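Local coordinates for thiamin pyrophosphokinase family protein (Enterococcus faecalis, PDB 3MEL) that probably transfers a pyrophosphoryl group from ATP to thiamine, and binds thiamine diphosphate and magnesium ions, at residues L34-E38 and A39-L43; L167-R170 and R171-Y174. All blocks are in the same frame, centred on the assembly; numbering follows the deposited sequence.

Contact 1. Residues L34-E38 and A39-L43; sequences LHLLE and ADLPL
L36 lays its forked end over the chain that leaves its own helix, with CD2 3.7 Å from L41 CB. The two side chains cross at about a right angle. This is the hydrophobic side of a Schellman motif, which ends helix 32-37 and turns the chain toward strand 45-48. D40 is the C-prime residue and has positive phi (56°). Its N donates to L37 O at 3.0 Å, closing the type I turn from L37 to D40. The wider bond runs from L41 N to L36 O, also at 3.0 Å. L36 O accepts from A39 N as well, and the two donors reach it from opposite faces of the carbonyl plane. Two bonds thus grip this last-turn carbonyl. A39 sets its methyl near the helix backbone, with CB 3.3 Å from H35 O.

L43, three residues past the C-prime residue, points back toward the helix and meets L36 and L37. CG anti to the backbone N (chi1 173°) carries the fork toward the helix, and one methyl meets each leucine. CD1 faces L36 CD1, and CD2 lies 4.0 Å from L37 CD1. Further contacts tie the patch to its surroundings. F26 of strand 26-29 packs on L36 and L41, while F60 and T64 of helix 57-64 touch L37. The motif therefore joins helix 32-37 to the parallel part of the large sheet and to the neighbouring helix. L37 CD2 also touches the base of L43, 3.7 Å from L43 CB.

Contact 2. Residues L167-R170 and R171-Y174; sequences LTLR and RSKY
The backbone leaves strand 167-170 extended and bends sharply at R171, where phi turns positive (52°), before running on through K173 and Y174 toward strand 176-177. This is the five-residue loop of a hairpin-like connection between the two strands. L169 and L176, on the two sides of the loop, are paired by backbone hydrogen bonding. S172 bonds back across the bend, its OG donating to R170 O at 3.0 Å. The hydroxyl sits above the carbonyl plane, 61° out of it. The serine torsion places it there: OG is anti to the carbonyl carbon (chi1 -42°), on the side of the backbone N.

L169 packs against the inner side of the turn. Its CD2 methyl lies alongside the serine hydroxyl, 3.4 Å from S172 OG. F199 and Y158 pack on the same leucine from strands 196-200 and 155-160. R170 takes the other side of the strand. Its chain bends at chi2 and folds back, bringing one guanidinium face over T168 CG2, 4.2 Å from the plane. From there NH1 makes weak hydrogen bonds to L169 O and to L176 O.

Other polar groups have partners outside the turn. R171 NH1 forms a salt bridge with E194, and Y174 OH is hydrogen-bonded to E74 of the second subunit. Y174 O accepts from N190 ND2. Within the bend, the chemistry is a single side-chain-to-backbone hydrogen bond beside a buried leucine methyl. This implies that the buried S172 hydroxyl has its polar need met by R170 O, while the charge of R171 is met by E194.

Overall arrangement
Contact 1 comes first along the chain and contact 2 well after it. Their centres are about 40 Å apart and their nearest atoms about 33 Å, on opposite sides of the chain's centre. Contact 1 belongs to the catalytic domain, where helix 32-37 leads to strand 45-48 of the large mixed sheet. Contact 2 belongs to the vitamin B1 binding domain, at the end of strand 167-170, an outer strand of the small antiparallel sheet. The contacts thus shape separate pieces of the fold. Contact 1 does not touch the ligand; its H35 side chain is about 10 Å from thiamine diphosphate. In contact 2 the R170 side chain is about 7 Å from a magnesium ion, and Y174 reaches the second subunit.

Contact 1. Residues L34-E38 and A39-L43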
ATOM      1  N   LEU A  34      12.105  -3.192 -20.962  1.00 34.40           N
ATOM      2  CA  LEU A  34      12.574  -4.521 -21.359  1.00 35.55           C
ATOM      3  C   LEU A  34      11.484  -5.579 -21.200  1.00 43.44           C
ATOM      4  O   LEU A  34      11.345  -6.478 -22.040  1.00 44.18           O
ATOM      5  CB  LEU A  34      13.801  -4.922 -20.548  1.00 36.12           C
ATOM      6  CG  LEU A  34      14.947  -3.910 -20.617  1.00 40.90           C
ATOM      7  CD1 LEU A  34      15.889  -4.023 -19.409  1.00 35.60           C
ATOM      8  CD2 LEU A  34      15.698  -4.018 -21.956  1.00 37.40           C
ATOM      9  N   HIS A  35      10.708  -5.467 -20.121  1.00 42.25           N
ATOM     10  CA  HIS A  35       9.625  -6.410 -19.855  1.00 41.86           C
ATOM     11  C   HIS A  35       8.579  -6.461 -20.977  1.00 43.89           C
ATOM     12  O   HIS A  35       8.064  -7.532 -21.310  1.00 46.99           O
ATOM     13  CB  HIS A  35       8.993  -6.115 -18.496  1.00 40.00           C
ATOM     14  CG  HIS A  35       9.937  -6.319 -17.351  1.00 40.76           C
ATOM     15  ND1 HIS A  35       9.685  -5.854 -16.076  1.00 40.59           N
ATOM     16  CD2 HIS A  35      11.142  -6.931 -17.294  1.00 41.65           C
ATOM     17  CE1 HIS A  35      10.693  -6.175 -15.284  1.00 38.66           C
ATOM     18  NE2 HIS A  35      11.593  -6.827 -16.000  1.00 42.40           N
ATOM     19  N   LEU A  36       8.279  -5.302 -21.549  1.00 39.75           N
ATOM     20  CA  LEU A  36       7.416  -5.216 -22.709  1.00 38.08           C
ATOM     21  C   LEU A  36       7.995  -5.964 -23.918  1.00 43.94           C
ATOM     22  O   LEU A  36       7.282  -6.717 -24.582  1.00 44.05           O
ATOM     23  CB  LEU A  36       7.199  -3.752 -23.075  1.00 37.03           C
ATOM     24  CG  LEU A  36       5.964  -3.034 -22.551  1.00 35.81           C
ATOM     25  CD1 LEU A  36       5.981  -1.595 -22.998  1.00 33.59           C
ATOM     26  CD2 LEU A  36       4.692  -3.723 -23.014  1.00 30.93           C
ATOM     27  N   LEU A  37       9.275  -5.741 -24.215  1.00 43.97           N
ATOM     28  CA  LEU A  37       9.882  -6.316 -25.416  1.00 44.04           C
ATOM     29  C   LEU A  37      10.107  -7.809 -25.257  1.00 45.92           C
ATOM     30  O   LEU A  37       9.987  -8.557 -26.216  1.00 46.84           O
ATOM     31  CB  LEU A  37      11.204  -5.627 -25.766  1.00 41.25           C
ATOM     32  CG  LEU A  37      11.204  -4.104 -25.936  1.00 42.77           C
ATOM     33  CD1 LEU A  37      12.624  -3.522 -26.123  1.00 31.14           C
ATOM     34  CD2 LEU A  37      10.291  -3.714 -27.083  1.00 39.37           C
ATOM     35  N   GLU A  38      10.444  -8.251 -24.051  1.00 44.68           N
ATOM     36  CA  GLU A  38      10.683  -9.671 -23.848  1.00 49.06           C
ATOM     37  C   GLU A  38       9.336 -10.407 -23.794  1.00 50.06           C
ATOM     38  O   GLU A  38       9.277 -11.628 -23.684  1.00 50.66           O
ATOM     39  CB  GLU A  38      11.540  -9.923 -22.601  1.00 44.74           C
ATOM     40  CG  GLU A  38      10.794  -9.752 -21.293  1.00 54.89           C
ATOM     41  CD  GLU A  38      11.717  -9.742 -20.073  1.00 64.06           C
ATOM     42  OE1 GLU A  38      12.956  -9.663 -20.278  1.00 63.59           O
ATOM     43  OE2 GLU A  38      11.203  -9.806 -18.917  1.00 61.25           O
ATOM     44  N   ALA A  39       8.253  -9.645 -23.890  1.00 48.02           N
ATOM     45  CA  ALA A  39       6.914 -10.217 -23.925  1.00 47.74           C
ATOM     46  C   ALA A  39       6.315  -9.954 -25.292  1.00 47.97           C
ATOM     47  O   ALA A  39       5.102  -9.979 -25.473  1.00 49.68           O
ATOM     48  CB  ALA A  39       6.038  -9.613 -22.841  1.00 51.86           C
ATOM     49  N   ASP A  40       7.192  -9.668 -26.243  1.00 52.23           N
ATOM     50  CA  ASP A  40       6.811  -9.523 -27.636  1.00 46.86           C
ATOM     51  C   ASP A  40       5.716  -8.473 -27.833  1.00 42.06           C
ATOM     52  O   ASP A  40       4.958  -8.533 -28.784  1.00 51.98           O
ATOM     53  CB  ASP A  40       6.398 -10.886 -28.196  1.00 51.79           C
ATOM     54  CG  ASP A  40       6.969 -11.154 -29.590  1.00 67.20           C
ATOM     55  OD1 ASP A  40       6.933 -10.234 -30.443  1.00 70.28           O
ATOM     56  OD2 ASP A  40       7.443 -12.291 -29.840  1.00 69.76           O
ATOM     57  N   LEU A  41       5.653  -7.497 -26.942  1.00 43.37           N
ATOM     58  CA  LEU A  41       4.675  -6.410 -27.039  1.00 43.17           C
ATOM     59  C   LEU A  41       5.333  -5.128 -27.548  1.00 36.20           C
ATOM     60  O   LEU A  41       6.560  -5.018 -27.540  1.00 38.47           O
ATOM     61  CB  LEU A  41       4.033  -6.154 -25.664  1.00 43.57           C
ATOM     62  CG  LEU A  41       2.833  -7.006 -25.234  1.00 40.48           C
ATOM     63  CD1 LEU A  41       2.587  -6.884 -23.742  1.00 34.32           C
ATOM     64  CD2 LEU A  41       1.594  -6.603 -26.011  1.00 38.29           C
ATOM     65  N   PRO A  42       4.524  -4.148 -27.993  1.00 34.77           N
ATOM     66  CA  PRO A  42       5.122  -2.899 -28.498  1.00 36.40           C
ATOM     67  C   PRO A  42       5.755  -2.018 -27.404  1.00 36.46           C
ATOM     68  O   PRO A  42       5.501  -2.181 -26.207  1.00 34.43           O
ATOM     69  CB  PRO A  42       3.934  -2.167 -29.158  1.00 30.80           C
ATOM     70  CG  PRO A  42       2.871  -3.187 -29.311  1.00 32.36           C
ATOM     71  CD  PRO A  42       3.066  -4.162 -28.182  1.00 35.34           C
ATOM     72  N   LEU A  43       6.606  -1.098 -27.839  1.00 37.15           N
ATOM     73  CA  LEU A  43       7.205  -0.104 -26.957  1.00 32.12           C
ATOM     74  C   LEU A  43       7.199   1.145 -27.775  1.00 28.97           C
ATOM     75  O   LEU A  43       7.942   1.248 -28.729  1.00 34.67           O
ATOM     76  CB  LEU A  43       8.644  -0.476 -26.598  1.00 28.40           C
ATOM     77  CG  LEU A  43       9.462   0.551 -25.820  1.00 30.06           C
ATOM     78  CD1 LEU A  43       8.813   0.862 -24.477  1.00 30.09           C
ATOM     79  CD2 LEU A  43      10.897   0.067 -25.637  1.00 32.36           C
TER

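Contact 2. Residues L167-R170 and R171-Y174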
ATOM      1  N   LEU A 167     -21.214   8.850   2.970  1.00 40.77           N
ATOM      2  CA  LEU A 167     -20.879   7.726   2.105  1.00 41.18           C
ATOM      3  C   LEU A 167     -21.973   6.666   2.127  1.00 42.13           C
ATOM      4  O   LEU A 167     -22.092   5.912   3.102  1.00 43.00           O
ATOM      5  CB  LEU A 167     -19.531   7.105   2.501  1.00 37.79           C
ATOM      6  CG  LEU A 167     -19.164   5.820   1.754  1.00 34.07           C
ATOM      7  CD1 LEU A 167     -19.264   6.021   0.267  1.00 32.54           C
ATOM      8  CD2 LEU A 167     -17.797   5.335   2.133  1.00 32.74           C
ATOM      9  N   THR A 168     -22.769   6.617   1.057  1.00 40.41           N
ATOM     10  CA  THR A 168     -23.820   5.617   0.912  1.00 38.78           C
ATOM     11  C   THR A 168     -23.338   4.610  -0.108  1.00 39.73           C
ATOM     12  O   THR A 168     -22.677   4.964  -1.074  1.00 45.58           O
ATOM     13  CB  THR A 168     -25.150   6.231   0.424  1.00 41.00           C
ATOM     14  OG1 THR A 168     -25.571   7.279   1.306  1.00 43.65           O
ATOM     15  CG2 THR A 168     -26.234   5.175   0.375  1.00 44.23           C
ATOM     16  N   LEU A 169     -23.683   3.352   0.080  1.00 39.96           N
ATOM     17  CA  LEU A 169     -23.057   2.300  -0.691  1.00 38.09           C
ATOM     18  C   LEU A 169     -23.993   1.086  -0.747  1.00 40.04           C
ATOM     19  O   LEU A 169     -24.267   0.463   0.268  1.00 44.08           O
ATOM     20  CB  LEU A 169     -21.690   2.020  -0.048  1.00 40.14           C
ATOM     21  CG  LEU A 169     -20.847   0.747   0.020  1.00 40.02           C
ATOM     22  CD1 LEU A 169     -19.639   1.022   0.888  1.00 31.87           C
ATOM     23  CD2 LEU A 169     -21.625  -0.411   0.593  1.00 38.68           C
ATOM     24  N   ARG A 170     -24.515   0.784  -1.935  1.00 42.86           N
ATOM     25  CA  ARG A 170     -25.504  -0.287  -2.104  1.00 42.64           C
ATOM     26  C   ARG A 170     -25.057  -1.434  -3.009  1.00 41.04           C
ATOM     27  O   ARG A 170     -23.929  -1.462  -3.508  1.00 39.44           O
ATOM     28  CB  ARG A 170     -26.826   0.271  -2.644  1.00 43.16           C
ATOM     29  CG  ARG A 170     -27.590   1.177  -1.687  1.00 45.70           C
ATOM     30  CD  ARG A 170     -28.238   0.403  -0.534  1.00 46.54           C
ATOM     31  NE  ARG A 170     -28.837   1.317   0.439  1.00 45.39           N
ATOM     32  CZ  ARG A 170     -28.270   1.659   1.593  1.00 50.73           C
ATOM     33  NH1 ARG A 170     -27.094   1.143   1.939  1.00 49.00           N
ATOM     34  NH2 ARG A 170     -28.885   2.506   2.414  1.00 52.24           N
ATOM     35  N   ARG A 171     -25.979  -2.374  -3.211  1.00 42.81           N
ATOM     36  CA  ARG A 171     -25.757  -3.552  -4.048  1.00 42.56           C
ATOM     37  C   ARG A 171     -24.482  -4.331  -3.695  1.00 44.12           C
ATOM     38  O   ARG A 171     -23.984  -5.112  -4.508  1.00 47.63           O
ATOM     39  CB  ARG A 171     -25.764  -3.177  -5.530  1.00 40.05           C
ATOM     40  CG  ARG A 171     -26.968  -2.363  -5.979  1.00 38.44           C
ATOM     41  CD  ARG A 171     -27.250  -2.654  -7.442  1.00 49.73           C
ATOM     42  NE  ARG A 171     -27.073  -1.514  -8.347  1.00 53.46           N
ATOM     43  CZ  ARG A 171     -26.871  -1.628  -9.665  1.00 55.84           C
ATOM     44  NH1 ARG A 171     -26.792  -2.830 -10.242  1.00 49.29           N
ATOM     45  NH2 ARG A 171     -26.729  -0.540 -10.412  1.00 48.88           N
ATOM     46  N   SER A 172     -23.962  -4.110  -2.491  1.00 37.60           N
ATOM     47  CA  SER A 172     -22.812  -4.852  -1.986  1.00 41.52           C
ATOM     48  C   SER A 172     -23.298  -5.918  -1.009  1.00 42.10           C
ATOM     49  O   SER A 172     -24.485  -5.986  -0.705  1.00 41.53           O
ATOM     50  CB  SER A 172     -21.844  -3.909  -1.259  1.00 40.05           C
ATOM     51  OG  SER A 172     -21.689  -2.686  -1.962  1.00 46.32           O
ATOM     52  N   LYS A 173     -22.379  -6.740  -0.514  1.00 38.03           N
ATOM     53  CA  LYS A 173     -22.698  -7.723   0.521  1.00 39.50           C
ATOM     54  C   LYS A 173     -22.476  -7.113   1.894  1.00 38.08           C
ATOM     55  O   LYS A 173     -22.386  -7.821   2.881  1.00 41.45           O
ATOM     56  CB  LYS A 173     -21.840  -8.988   0.347  1.00 40.62           C
ATOM     57  CG  LYS A 173     -22.082 -10.128   1.333  1.00 36.56           C
ATOM     58  CD  LYS A 173     -20.870 -10.333   2.231  1.00 43.53           C
ATOM     59  CE  LYS A 173     -20.881 -11.690   2.902  1.00 44.48           C
ATOM     60  NZ  LYS A 173     -21.148 -12.776   1.908  1.00 41.14           N
ATOM     61  N   TYR A 174     -22.376  -5.791   1.933  1.00 40.32           N
ATOM     62  CA  TYR A 174     -22.136  -5.024   3.157  1.00 37.62           C
ATOM     63  C   TYR A 174     -22.382  -3.580   2.800  1.00 37.98           C
ATOM     64  O   TYR A 174     -21.939  -3.106   1.755  1.00 37.01           O
ATOM     65  CB  TYR A 174     -20.704  -5.158   3.649  1.00 33.38           C
ATOM     66  CG  TYR A 174     -20.371  -6.483   4.274  1.00 41.11           C
ATOM     67  CD1 TYR A 174     -20.947  -6.873   5.473  1.00 43.25           C
ATOM     68  CD2 TYR A 174     -19.456  -7.337   3.680  1.00 45.42           C
ATOM     69  CE1 TYR A 174     -20.634  -8.088   6.053  1.00 50.39           C
ATOM     70  CE2 TYR A 174     -19.140  -8.556   4.249  1.00 49.77           C
ATOM     71  CZ  TYR A 174     -19.732  -8.928   5.434  1.00 54.41           C
ATOM     72  OH  TYR A 174     -19.412 -10.142   6.002  1.00 64.45           O
TER